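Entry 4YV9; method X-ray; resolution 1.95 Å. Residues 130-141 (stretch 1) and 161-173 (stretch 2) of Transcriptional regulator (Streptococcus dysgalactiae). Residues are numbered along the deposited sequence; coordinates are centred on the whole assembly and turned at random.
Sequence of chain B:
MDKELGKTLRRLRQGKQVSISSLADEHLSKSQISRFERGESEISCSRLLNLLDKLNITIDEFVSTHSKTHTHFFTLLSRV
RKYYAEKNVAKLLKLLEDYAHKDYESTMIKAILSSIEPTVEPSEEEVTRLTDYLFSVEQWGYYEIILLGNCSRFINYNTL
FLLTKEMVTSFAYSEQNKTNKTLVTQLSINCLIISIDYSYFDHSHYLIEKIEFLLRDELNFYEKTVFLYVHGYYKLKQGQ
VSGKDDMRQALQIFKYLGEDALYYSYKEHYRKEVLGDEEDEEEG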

# COMPACT_ATOMS: atom_id res chain seq x y z
N LEU B 130 -26.87 8.42 0.12
CA LEU B 130 -25.48 8.02 0.22
C LEU B 130 -24.76 8.74 1.37
O LEU B 130 -24.03 8.12 2.12
N THR B 131 -24.96 10.05 1.49
CA THR B 131 -24.27 10.79 2.56
C THR B 131 -24.81 10.36 3.93
O THR B 131 -24.05 10.24 4.90
N ASP B 132 -26.11 10.10 4.01
CA ASP B 132 -26.70 9.56 5.22
C ASP B 132 -26.06 8.22 5.60
O ASP B 132 -25.71 8.00 6.76
N TYR B 133 -25.91 7.32 4.62
CA TYR B 133 -25.19 6.06 4.84
C TYR B 133 -23.78 6.32 5.38
O TYR B 133 -23.34 5.68 6.34
N LEU B 134 -23.08 7.26 4.75
CA LEU B 134 -21.68 7.55 5.07
C LEU B 134 -21.53 8.13 6.48
O LEU B 134 -20.58 7.79 7.21
N PHE B 135 -22.47 8.98 6.86
CA PHE B 135 -22.48 9.51 8.23
C PHE B 135 -22.77 8.40 9.24
O PHE B 135 -22.34 8.49 10.39
N SER B 136 -23.48 7.36 8.81
CA SER B 136 -23.93 6.30 9.71
C SER B 136 -22.86 5.25 10.02
O SER B 136 -22.99 4.49 10.97
N VAL B 137 -21.81 5.22 9.21
CA VAL B 137 -20.73 4.24 9.35
C VAL B 137 -19.77 4.59 10.52
O VAL B 137 -19.48 5.77 10.74
N GLU B 138 -19.29 3.59 11.27
CA GLU B 138 -18.40 3.85 12.41
C GLU B 138 -16.91 3.83 12.04
O GLU B 138 -16.10 4.55 12.64
N GLN B 139 -16.57 2.98 11.08
CA GLN B 139 -15.26 2.92 10.45
C GLN B 139 -15.32 2.87 8.95
O GLN B 139 -15.96 2.01 8.35
N TRP B 140 -14.63 3.82 8.35
CA TRP B 140 -14.60 3.99 6.92
C TRP B 140 -13.63 2.98 6.33
O TRP B 140 -12.48 2.89 6.76
N GLY B 141 -14.10 2.21 5.36
CA GLY B 141 -13.24 1.25 4.69
C GLY B 141 -13.07 1.72 3.26
O GLY B 141 -13.51 2.80 2.90
N PHE B 161 -17.30 18.61 3.58
CA PHE B 161 -16.31 18.91 4.61
C PHE B 161 -16.54 18.08 5.87
O PHE B 161 -15.59 17.54 6.45
N LEU B 162 -17.79 17.98 6.28
CA LEU B 162 -18.15 17.21 7.47
C LEU B 162 -17.90 15.72 7.26
O LEU B 162 -17.47 15.02 8.18
N LEU B 163 -18.16 15.24 6.05
CA LEU B 163 -17.91 13.85 5.70
C LEU B 163 -16.42 13.56 5.69
O LEU B 163 -15.99 12.49 6.10
N THR B 164 -15.65 14.53 5.23
CA THR B 164 -14.20 14.38 5.19
C THR B 164 -13.64 14.26 6.62
O THR B 164 -12.79 13.40 6.87
N LYS B 165 -14.14 15.10 7.53
CA LYS B 165 -13.76 15.04 8.95
C LYS B 165 -14.05 13.66 9.54
O LYS B 165 -13.24 13.11 10.27
N GLU B 166 -15.22 13.12 9.23
CA GLU B 166 -15.58 11.78 9.68
C GLU B 166 -14.58 10.76 9.17
O GLU B 166 -14.07 9.94 9.94
N MSE B 167 -14.26 10.83 7.88
CA MSE B 167 -13.38 9.85 7.24
C MSE B 167 -11.95 9.87 7.78
O MSE B 167 -11.38 8.81 8.06
N VAL B 168 -11.38 11.06 7.94
CA VAL B 168 -10.00 11.17 8.42
C VAL B 168 -9.84 10.71 9.87
O VAL B 168 -8.76 10.30 10.28
N THR B 169 -10.92 10.76 10.64
CA THR B 169 -10.84 10.37 12.04
C THR B 169 -11.33 8.93 12.30
O THR B 169 -11.18 8.40 13.40
N SER B 170 -11.87 8.29 11.26
CA SER B 170 -12.48 6.98 11.43
C SER B 170 -12.09 5.95 10.37
O SER B 170 -12.84 5.01 10.14
N PHE B 171 -10.95 6.10 9.71
CA PHE B 171 -10.57 5.10 8.72
C PHE B 171 -9.63 4.12 9.37
O PHE B 171 -8.97 4.44 10.37
N ALA B 172 -9.54 2.92 8.82
CA ALA B 172 -8.66 1.91 9.40
C ALA B 172 -7.50 1.58 8.48
O ALA B 172 -7.69 1.39 7.28
N TYR B 173 -6.30 1.53 9.05
CA TYR B 173 -5.15 1.01 8.33
C TYR B 173 -4.23 0.23 9.25
O TYR B 173 -4.39 0.26 10.47

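Two helices, one through Thr131 to Phe135 and one through Leu162 to Val168, run in roughly the same direction, their axes 32° apart and 10.2 Å at closest approach, and the loops that follow them draw close enough for backbone pairing. The backbones come closest at Trp140 and Phe171, where Phe171's ring leads away while Trp140 points toward the other stretch.

The apolar packing centres on Leu163, whose CA-to-CB bond points sideways but whose m,t rotamer brings its end to the other helix. Leu163 CD1 lies 3.6 Å from Thr131 CG2 (Thr131 is p), and Leu163 CD2 lies 3.8 Å from Leu134 CB; Leu134 points toward the contact.

Two aromatic rings supply flat surfaces for CH-pi contacts. Phe135, chi1 m, starts sideways and swings its ring inward: Leu163 CD2 sits 3.4 Å from the ring centroid, almost on the normal, while Leu162 CB meets the edge, 3.9 Å from Phe135 CZ. Trp140, chi1 m, points toward the helix and is the most heavily covered residue here. Met167, a selenomethionine, places CB 3.5 Å from the centroid of the six-membered ring of Trp140, over its face; its t,t,p side chain then leads away, leaving SE oblique to the ring. Glu166 (m,m) points toward the contact, yet it meets Trp140 through aliphatic carbon, Glu166 CB to Trp140 NE1 at 4.0 Å.

The polar link is made by backbone: Trp140 N donates to Ser170 O at 2.8 Å, within a single bridge pairing Trp140 with Phe171. Gln139 CA approaches the same Ser170 O at 3.2 Å. Ser170 (m) points inward, its CB 3.5 Å from Glu138 O, while its OG donates to Glu166 O at 2.9 Å, so the hydroxyl is satisfied within its own stretch. Ala172 also points inward, and its CB lies 3.1 Å from Gln139 NE2, a tight approach.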

# COMPACT_ATOMS: atom_id res chain seq x y z
CB LEU B 130 -24.73 8.28 -1.09
CG LEU B 130 -23.24 7.95 -1.02
CD1 LEU B 130 -23.04 6.46 -0.84
CD2 LEU B 130 -22.49 8.44 -2.24
CB THR B 131 -24.39 12.33 2.38
OG1 THR B 131 -25.77 12.73 2.34
CG2 THR B 131 -23.69 12.77 1.11
CB ASP B 132 -28.22 9.40 5.08
CG ASP B 132 -28.97 10.72 5.21
OD1 ASP B 132 -28.33 11.75 5.51
OD2 ASP B 132 -30.20 10.72 5.01
CB TYR B 133 -25.08 5.23 3.55
CG TYR B 133 -24.09 4.09 3.69
CD1 TYR B 133 -24.35 3.02 4.54
CD2 TYR B 133 -22.87 4.11 3.00
CE1 TYR B 133 -23.43 1.98 4.69
CE2 TYR B 133 -21.94 3.07 3.15
CZ TYR B 133 -22.24 2.01 4.00
OH TYR B 133 -21.34 0.99 4.16
CB LEU B 134 -21.08 8.52 4.04
CG LEU B 134 -20.79 7.92 2.65
CD1 LEU B 134 -20.24 8.97 1.70
CD2 LEU B 134 -19.81 6.75 2.76
CB PHE B 135 -23.51 10.63 8.37
CG PHE B 135 -23.00 11.98 7.94
CD1 PHE B 135 -21.91 12.56 8.58
CD2 PHE B 135 -23.62 12.67 6.92
CE1 PHE B 135 -21.43 13.80 8.20
CE2 PHE B 135 -23.15 13.91 6.52
CZ PHE B 135 -22.06 14.48 7.16
CB SER B 136 -25.17 5.60 9.13
OG SER B 136 -24.81 4.60 8.20
CB VAL B 137 -19.96 4.12 8.02
CG1 VAL B 137 -18.65 3.43 8.21
CG2 VAL B 137 -20.81 3.38 6.97
CB GLU B 138 -18.66 2.83 13.53
CG GLU B 138 -20.05 2.87 14.12
CD GLU B 138 -20.34 4.17 14.88
OE1 GLU B 138 -19.40 4.83 15.38
OE2 GLU B 138 -21.54 4.50 15.01
CB GLN B 139 -14.48 1.74 11.03
CG GLN B 139 -13.94 0.63 10.12
CD GLN B 139 -12.88 -0.17 10.87
OE1 GLN B 139 -12.88 -0.13 12.10
NE2 GLN B 139 -12.08 -1.02 10.15
CB TRP B 140 -14.19 5.41 6.57
CG TRP B 140 -15.26 6.42 6.77
CD1 TRP B 140 -15.97 6.67 7.90
CD2 TRP B 140 -15.72 7.36 5.80
NE1 TRP B 140 -16.85 7.69 7.70
CE2 TRP B 140 -16.72 8.14 6.41
CE3 TRP B 140 -15.39 7.61 4.46
CZ2 TRP B 140 -17.40 9.16 5.73
CZ3 TRP B 140 -16.06 8.63 3.79
CH2 TRP B 140 -17.05 9.39 4.43
CB PHE B 161 -16.32 20.39 4.97
CG PHE B 161 -15.43 20.73 6.13
CD1 PHE B 161 -14.05 20.68 6.00
CD2 PHE B 161 -15.97 21.08 7.36
CE1 PHE B 161 -13.23 20.98 7.07
CE2 PHE B 161 -15.15 21.39 8.43
CZ PHE B 161 -13.78 21.34 8.29
CB LEU B 162 -19.61 17.46 7.85
CG LEU B 162 -19.91 18.86 8.39
CD1 LEU B 162 -21.37 19.00 8.81
CD2 LEU B 162 -18.97 19.20 9.54
CB LEU B 163 -18.51 13.50 4.33
CG LEU B 163 -20.02 13.24 4.30
CD1 LEU B 163 -20.52 13.07 2.86
CD2 LEU B 163 -20.37 12.03 5.16
CB THR B 164 -13.53 15.56 4.46
OG1 THR B 164 -14.05 15.65 3.12
CG2 THR B 164 -12.02 15.35 4.38
CB LYS B 165 -14.48 16.11 9.78
CG LYS B 165 -13.90 17.51 9.67
CD LYS B 165 -14.59 18.50 10.63
CE LYS B 165 -14.26 18.18 12.07
NZ LYS B 165 -14.89 19.15 13.02
CB GLU B 166 -16.99 11.41 9.23
CG GLU B 166 -18.08 12.14 10.00
CD GLU B 166 -17.84 12.12 11.50
OE1 GLU B 166 -17.84 11.02 12.09
OE2 GLU B 166 -17.65 13.21 12.07
CB MSE B 167 -13.34 10.08 5.73
CG MSE B 167 -12.27 9.29 5.02
SE MSE B 167 -12.13 9.90 3.15
CE MSE B 167 -11.44 11.69 3.49
CB VAL B 168 -9.45 12.61 8.30
CG1 VAL B 168 -9.26 12.97 6.87
CG2 VAL B 168 -10.37 13.60 8.97
CB THR B 169 -11.63 11.35 12.94
OG1 THR B 169 -13.01 11.38 12.54
CG2 THR B 169 -11.05 12.76 12.83
CB SER B 170 -14.00 7.12 11.42
OG SER B 170 -14.41 8.23 12.20
CB PHE B 171 -9.92 5.73 7.48
CG PHE B 171 -8.51 6.19 7.72
CD1 PHE B 171 -8.26 7.43 8.28
CD2 PHE B 171 -7.44 5.37 7.39
CE1 PHE B 171 -6.96 7.85 8.51
CE2 PHE B 171 -6.15 5.78 7.62
CZ PHE B 171 -5.90 7.02 8.18
CB ALA B 172 -9.45 0.65 9.73
CB TYR B 173 -4.36 2.13 7.64
CG TYR B 173 -3.51 2.99 8.55
CD1 TYR B 173 -4.07 4.00 9.31
CD2 TYR B 173 -2.12 2.82 8.61
CE1 TYR B 173 -3.28 4.81 10.13
CE2 TYR B 173 -1.33 3.62 9.42
CZ TYR B 173 -1.92 4.62 10.18
OH TYR B 173 -1.14 5.42 10.99